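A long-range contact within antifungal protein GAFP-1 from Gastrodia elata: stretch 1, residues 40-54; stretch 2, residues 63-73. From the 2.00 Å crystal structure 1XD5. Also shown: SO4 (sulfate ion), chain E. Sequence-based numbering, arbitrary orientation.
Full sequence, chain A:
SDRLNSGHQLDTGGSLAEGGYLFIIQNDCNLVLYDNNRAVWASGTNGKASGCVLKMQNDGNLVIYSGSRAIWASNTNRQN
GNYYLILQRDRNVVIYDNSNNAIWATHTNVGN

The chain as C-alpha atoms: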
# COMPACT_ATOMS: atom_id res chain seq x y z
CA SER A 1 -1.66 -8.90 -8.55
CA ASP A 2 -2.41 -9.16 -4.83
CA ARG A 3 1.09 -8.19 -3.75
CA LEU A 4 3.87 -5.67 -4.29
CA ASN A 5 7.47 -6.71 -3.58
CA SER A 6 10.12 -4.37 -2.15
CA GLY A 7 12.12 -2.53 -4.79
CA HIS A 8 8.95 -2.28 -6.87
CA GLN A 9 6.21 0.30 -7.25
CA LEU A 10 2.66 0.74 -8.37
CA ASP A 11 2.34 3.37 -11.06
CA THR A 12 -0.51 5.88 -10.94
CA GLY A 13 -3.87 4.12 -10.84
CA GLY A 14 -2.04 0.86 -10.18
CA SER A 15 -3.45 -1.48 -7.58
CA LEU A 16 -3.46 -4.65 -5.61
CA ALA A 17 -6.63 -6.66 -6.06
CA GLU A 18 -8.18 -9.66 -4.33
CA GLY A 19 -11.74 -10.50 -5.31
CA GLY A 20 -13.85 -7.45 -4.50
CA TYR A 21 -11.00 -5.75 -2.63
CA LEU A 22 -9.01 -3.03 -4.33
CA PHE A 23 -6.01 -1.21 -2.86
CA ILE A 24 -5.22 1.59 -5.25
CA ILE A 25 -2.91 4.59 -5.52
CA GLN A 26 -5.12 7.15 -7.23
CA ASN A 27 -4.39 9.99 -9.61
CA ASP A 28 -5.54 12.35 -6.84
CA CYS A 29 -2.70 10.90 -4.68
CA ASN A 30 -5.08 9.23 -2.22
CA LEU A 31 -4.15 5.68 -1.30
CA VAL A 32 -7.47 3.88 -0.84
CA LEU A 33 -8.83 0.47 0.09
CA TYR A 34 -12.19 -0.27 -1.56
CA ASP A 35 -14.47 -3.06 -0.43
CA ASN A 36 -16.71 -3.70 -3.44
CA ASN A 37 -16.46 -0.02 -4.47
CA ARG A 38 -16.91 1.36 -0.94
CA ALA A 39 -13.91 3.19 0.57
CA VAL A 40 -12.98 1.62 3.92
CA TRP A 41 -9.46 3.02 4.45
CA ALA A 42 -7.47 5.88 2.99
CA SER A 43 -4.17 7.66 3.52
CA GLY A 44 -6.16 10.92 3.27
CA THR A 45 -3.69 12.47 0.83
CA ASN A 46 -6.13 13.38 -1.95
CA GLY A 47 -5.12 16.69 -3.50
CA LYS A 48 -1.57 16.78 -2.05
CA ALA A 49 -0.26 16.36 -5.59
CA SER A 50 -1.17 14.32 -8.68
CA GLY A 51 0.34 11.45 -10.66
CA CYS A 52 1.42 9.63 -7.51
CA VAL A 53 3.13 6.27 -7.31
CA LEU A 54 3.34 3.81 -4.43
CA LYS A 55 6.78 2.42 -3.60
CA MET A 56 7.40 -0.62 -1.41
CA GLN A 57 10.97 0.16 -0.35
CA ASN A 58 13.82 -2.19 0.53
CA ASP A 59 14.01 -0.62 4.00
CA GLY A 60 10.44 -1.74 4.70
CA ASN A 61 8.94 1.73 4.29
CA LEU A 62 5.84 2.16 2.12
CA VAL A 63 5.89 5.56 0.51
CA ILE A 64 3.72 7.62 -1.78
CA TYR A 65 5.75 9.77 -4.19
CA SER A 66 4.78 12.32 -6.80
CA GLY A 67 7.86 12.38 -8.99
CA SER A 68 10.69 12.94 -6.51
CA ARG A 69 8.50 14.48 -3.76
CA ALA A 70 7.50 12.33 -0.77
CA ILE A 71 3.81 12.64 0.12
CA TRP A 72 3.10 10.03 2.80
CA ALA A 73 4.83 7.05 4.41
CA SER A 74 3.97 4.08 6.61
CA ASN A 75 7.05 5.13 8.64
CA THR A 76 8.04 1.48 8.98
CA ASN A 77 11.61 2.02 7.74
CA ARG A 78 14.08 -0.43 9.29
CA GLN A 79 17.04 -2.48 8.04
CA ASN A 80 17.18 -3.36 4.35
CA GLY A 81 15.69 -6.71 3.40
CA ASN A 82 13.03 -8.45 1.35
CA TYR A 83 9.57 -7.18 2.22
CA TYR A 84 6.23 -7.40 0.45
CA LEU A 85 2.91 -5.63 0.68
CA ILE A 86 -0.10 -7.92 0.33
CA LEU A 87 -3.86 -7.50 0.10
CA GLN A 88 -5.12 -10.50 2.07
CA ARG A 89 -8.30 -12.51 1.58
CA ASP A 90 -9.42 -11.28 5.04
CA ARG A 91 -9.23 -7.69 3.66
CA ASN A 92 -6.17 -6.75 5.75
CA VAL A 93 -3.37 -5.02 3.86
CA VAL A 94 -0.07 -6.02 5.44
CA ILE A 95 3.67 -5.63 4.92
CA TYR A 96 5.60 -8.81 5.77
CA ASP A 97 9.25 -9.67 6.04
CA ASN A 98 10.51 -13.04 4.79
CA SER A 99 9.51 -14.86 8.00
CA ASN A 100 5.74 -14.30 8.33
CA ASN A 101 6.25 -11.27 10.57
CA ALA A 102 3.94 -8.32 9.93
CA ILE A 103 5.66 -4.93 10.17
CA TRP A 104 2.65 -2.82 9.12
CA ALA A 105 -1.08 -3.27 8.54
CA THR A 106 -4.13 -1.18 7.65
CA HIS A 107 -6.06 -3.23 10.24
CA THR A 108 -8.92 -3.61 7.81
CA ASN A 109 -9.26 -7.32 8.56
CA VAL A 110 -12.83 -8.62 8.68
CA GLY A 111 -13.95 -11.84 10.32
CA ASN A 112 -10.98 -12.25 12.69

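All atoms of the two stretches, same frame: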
# COMPACT_ATOMS: atom_id res chain seq x y z
N VAL A 40 -13.01 2.01 2.51
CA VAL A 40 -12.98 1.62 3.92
C VAL A 40 -11.72 2.08 4.67
O VAL A 40 -11.65 1.98 5.91
CB VAL A 40 -13.23 0.09 4.14
CG1 VAL A 40 -14.60 -0.31 3.57
CG2 VAL A 40 -12.11 -0.78 3.55
N TRP A 41 -10.74 2.58 3.91
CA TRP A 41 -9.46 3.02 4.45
C TRP A 41 -8.82 3.92 3.42
O TRP A 41 -8.89 3.64 2.23
CB TRP A 41 -8.54 1.82 4.75
CG TRP A 41 -7.24 2.19 5.44
CD1 TRP A 41 -6.95 2.13 6.79
CD2 TRP A 41 -6.04 2.68 4.81
NE1 TRP A 41 -5.67 2.55 7.03
CE2 TRP A 41 -5.08 2.90 5.83
CE3 TRP A 41 -5.68 2.97 3.49
CZ2 TRP A 41 -3.79 3.39 5.56
CZ3 TRP A 41 -4.40 3.47 3.22
CH2 TRP A 41 -3.47 3.66 4.25
N ALA A 42 -8.21 5.00 3.88
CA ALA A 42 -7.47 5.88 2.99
C ALA A 42 -6.34 6.58 3.71
O ALA A 42 -6.41 6.81 4.93
CB ALA A 42 -8.40 6.91 2.34
N SER A 43 -5.29 6.91 2.96
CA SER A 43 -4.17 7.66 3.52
C SER A 43 -4.59 9.11 3.80
O SER A 43 -3.97 9.80 4.61
CB SER A 43 -3.00 7.65 2.55
OG SER A 43 -3.42 8.10 1.27
N GLY A 44 -5.64 9.57 3.11
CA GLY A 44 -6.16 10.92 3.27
C GLY A 44 -5.27 11.95 2.61
O GLY A 44 -5.16 13.08 3.09
N THR A 45 -4.64 11.58 1.50
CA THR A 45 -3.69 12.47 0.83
C THR A 45 -4.19 12.94 -0.53
O THR A 45 -3.40 13.37 -1.37
CB THR A 45 -2.32 11.77 0.68
OG1 THR A 45 -2.52 10.43 0.23
CG2 THR A 45 -1.64 11.60 2.06
N ASN A 46 -5.51 12.82 -0.75
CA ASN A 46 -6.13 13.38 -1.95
C ASN A 46 -5.79 14.86 -2.05
O ASN A 46 -5.89 15.60 -1.06
CB ASN A 46 -7.65 13.19 -1.94
CG ASN A 46 -8.30 13.71 -0.66
OD1 ASN A 46 -8.10 13.16 0.42
ND2 ASN A 46 -9.10 14.77 -0.78
N GLY A 47 -5.37 15.28 -3.24
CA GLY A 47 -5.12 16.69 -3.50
C GLY A 47 -3.75 17.20 -3.08
O GLY A 47 -3.46 18.37 -3.33
N LYS A 48 -2.92 16.36 -2.46
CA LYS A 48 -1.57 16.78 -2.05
C LYS A 48 -0.67 17.00 -3.26
O LYS A 48 0.27 17.81 -3.22
CB LYS A 48 -0.92 15.75 -1.11
CG LYS A 48 -1.61 15.61 0.23
CD LYS A 48 -1.47 16.85 1.08
CE LYS A 48 -1.89 16.55 2.52
NZ LYS A 48 -1.75 17.75 3.38
N ALA A 49 -0.97 16.27 -4.32
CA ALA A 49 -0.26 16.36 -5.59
C ALA A 49 -1.06 15.48 -6.54
O ALA A 49 -2.15 15.01 -6.19
CB ALA A 49 1.17 15.85 -5.44
N SER A 50 -0.54 15.24 -7.74
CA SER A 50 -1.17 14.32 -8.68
C SER A 50 -0.11 13.41 -9.31
O SER A 50 1.10 13.64 -9.17
CB SER A 50 -1.96 15.08 -9.74
OG SER A 50 -1.09 15.80 -10.59
N GLY A 51 -0.57 12.36 -9.99
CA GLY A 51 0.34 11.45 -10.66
C GLY A 51 1.23 10.70 -9.69
O GLY A 51 2.40 10.48 -9.97
N CYS A 52 0.66 10.31 -8.55
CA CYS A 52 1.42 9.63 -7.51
C CYS A 52 1.71 8.18 -7.83
O CYS A 52 0.98 7.54 -8.57
CB CYS A 52 0.72 9.71 -6.16
SG CYS A 52 1.00 11.30 -5.38
N VAL A 53 2.77 7.68 -7.22
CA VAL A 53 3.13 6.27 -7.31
C VAL A 53 3.30 5.74 -5.88
O VAL A 53 3.48 6.52 -4.94
CB VAL A 53 4.40 6.07 -8.18
CG1 VAL A 53 4.18 6.65 -9.58
CG2 VAL A 53 5.63 6.70 -7.53
N LEU A 54 3.23 4.42 -5.73
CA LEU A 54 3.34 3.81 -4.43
C LEU A 54 4.56 2.90 -4.46
O LEU A 54 4.62 1.98 -5.28
CB LEU A 54 2.08 3.01 -4.09
CG LEU A 54 2.06 2.32 -2.71
CD1 LEU A 54 2.07 3.35 -1.59
CD2 LEU A 54 0.87 1.36 -2.56
N VAL A 63 5.86 4.12 0.72
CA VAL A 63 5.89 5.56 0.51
C VAL A 63 5.16 5.96 -0.74
O VAL A 63 5.32 5.34 -1.79
CB VAL A 63 7.35 6.10 0.42
CG1 VAL A 63 7.36 7.61 0.41
CG2 VAL A 63 8.20 5.59 1.59
N ILE A 64 4.35 7.01 -0.62
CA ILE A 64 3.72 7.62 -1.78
C ILE A 64 4.63 8.74 -2.27
O ILE A 64 5.01 9.62 -1.49
CB ILE A 64 2.32 8.18 -1.41
CG1 ILE A 64 1.39 7.06 -0.93
CG2 ILE A 64 1.72 8.95 -2.61
CD1 ILE A 64 0.02 7.57 -0.46
N TYR A 65 4.96 8.70 -3.56
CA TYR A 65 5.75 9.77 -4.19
C TYR A 65 4.98 10.39 -5.34
O TYR A 65 4.21 9.71 -6.01
CB TYR A 65 7.06 9.22 -4.77
CG TYR A 65 8.10 8.84 -3.75
CD1 TYR A 65 8.99 9.78 -3.24
CD2 TYR A 65 8.20 7.53 -3.31
CE1 TYR A 65 9.95 9.42 -2.29
CE2 TYR A 65 9.15 7.16 -2.38
CZ TYR A 65 10.02 8.10 -1.86
OH TYR A 65 10.95 7.68 -0.93
N SER A 66 5.20 11.68 -5.56
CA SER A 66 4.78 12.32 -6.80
C SER A 66 6.07 12.82 -7.42
O SER A 66 6.68 13.76 -6.92
CB SER A 66 3.81 13.48 -6.54
OG SER A 66 3.46 14.13 -7.75
N GLY A 67 6.51 12.15 -8.48
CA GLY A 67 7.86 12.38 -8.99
C GLY A 67 8.85 12.11 -7.88
O GLY A 67 8.84 11.03 -7.29
N SER A 68 9.69 13.10 -7.56
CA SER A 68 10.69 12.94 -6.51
C SER A 68 10.21 13.37 -5.11
O SER A 68 10.90 13.14 -4.11
CB SER A 68 11.98 13.68 -6.87
OG SER A 68 11.75 15.09 -6.93
N ARG A 69 9.03 13.98 -5.04
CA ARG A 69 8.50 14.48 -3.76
C ARG A 69 7.80 13.39 -2.97
O ARG A 69 6.91 12.72 -3.50
CB ARG A 69 7.53 15.63 -4.01
CG ARG A 69 8.14 16.84 -4.73
CD ARG A 69 7.66 17.02 -6.17
NE ARG A 69 6.21 17.18 -6.25
CZ ARG A 69 5.52 17.18 -7.38
NH1 ARG A 69 6.13 17.04 -8.55
NH2 ARG A 69 4.20 17.33 -7.35
N ALA A 70 8.18 13.22 -1.70
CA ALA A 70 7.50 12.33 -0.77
C ALA A 70 6.20 12.95 -0.30
O ALA A 70 6.16 14.14 0.01
CB ALA A 70 8.40 12.02 0.43
N ILE A 71 5.14 12.15 -0.25
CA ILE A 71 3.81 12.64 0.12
C ILE A 71 3.32 12.05 1.45
O ILE A 71 2.68 12.74 2.24
CB ILE A 71 2.77 12.32 -0.99
CG1 ILE A 71 3.20 12.86 -2.37
CG2 ILE A 71 1.37 12.79 -0.58
CD1 ILE A 71 3.43 14.37 -2.45
N TRP A 72 3.62 10.78 1.66
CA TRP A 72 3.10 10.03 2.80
C TRP A 72 3.95 8.77 2.93
O TRP A 72 4.47 8.27 1.94
CB TRP A 72 1.63 9.67 2.53
CG TRP A 72 0.93 8.81 3.52
CD1 TRP A 72 0.07 9.22 4.50
CD2 TRP A 72 0.98 7.37 3.61
NE1 TRP A 72 -0.41 8.13 5.20
CE2 TRP A 72 0.14 6.99 4.68
CE3 TRP A 72 1.66 6.37 2.90
CZ2 TRP A 72 -0.05 5.65 5.04
CZ3 TRP A 72 1.48 5.04 3.27
CH2 TRP A 72 0.63 4.70 4.33
N ALA A 73 4.06 8.27 4.16
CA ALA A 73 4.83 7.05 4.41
C ALA A 73 4.22 6.27 5.57
O ALA A 73 3.63 6.85 6.49
CB ALA A 73 6.30 7.38 4.69
S SO4 E . -9.09 17.34 -3.75
O1 SO4 E . -9.51 17.73 -2.41
O2 SO4 E . -7.93 18.14 -4.10
O3 SO4 E . -10.17 17.58 -4.71
O4 SO4 E . -8.72 15.94 -3.78
O HOH W 1 -2.58 8.50 7.08
O HOH W 2 1.66 17.64 -8.47
O HOH W 3 5.19 9.96 -9.70

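The most distinctive feature of this contact is the way Ser43 sits on Trp72. The CB of Ser43 lies over one face of the indole, 3.8 Å from the centroid of the five-membered ring of Trp72 and only 12° off the ring normal, so that its C-H bonds meet the pi electrons in a CH-pi contact. A water joins the same two residues, donating to Ser43 O (3.1 Å from the water oxygen) and accepting from Trp72 NE1 (2.9 Å), which satisfies the indole N-H while the ring remains packed against the serine. Nearby, Trp41 approaches with its ring edge, its CH2 4.0 Å from Trp72 CZ2, and Thr45 adds its methyl, with CG2 3.8 Å from Trp72 CD1. The hydroxyls of this loop are tied together as Ser43 OG donates to Thr45 OG1 at 2.7 Å.

At the other end of the contact the backbones form an antiparallel sheet, the axes of strands 52-54 and 63-66 crossing at 152°. Val53 and Tyr65 are the hydrogen-bonded pair: Val53 N donates to Tyr65 O at 2.8 Å, and Tyr65 N returns the bond to Val53 O at 3.0 Å, both nearly straight. Leu54 and Ile64 follow as a non-hydrogen-bonded pair, where a CA-H...O contact from Ile64 CA to Val53 O (3.4 Å) supplements the ladder. The second stretch turns back on itself through a type II' turn from Ser66 to Arg69, bringing Ile71 alongside Ile64, whose carbonyl O accepts from Ile71 N at 2.8 Å.

The alternation of the strands sends Val53 and Tyr65 to one face, where Val53 CG2 lies 4.0 Å from Tyr65 CB. Leu54 and Ile64 project from the other face, with Leu54 CD1 3.8 Å from Ile64 CG1. Cys52 also packs here: its SG, covalently bonded elsewhere in the structure, lies 3.7 Å from Ile64 CG2 and 4.0 Å from Ile71 CG1. Ile71 extends this apolar surface toward the loop, its CD1 4.0 Å from Ala49 CB and its CG2 3.8 Å from Lys48 CB. The lysine thus contributes the base of its side chain, while its charged end leads away.

Polar contacts secure the approach to the strand. Buried Ser66 directs its hydroxyl at the loop backbone, OG donating to Ser50 O at 2.8 Å. A further water donates to Gly51 O (2.9 Å from the water oxygen) and accepts from Gly67 N (2.8 Å), linking the loop to the turn. Altogether the two stretches bury 694 Å².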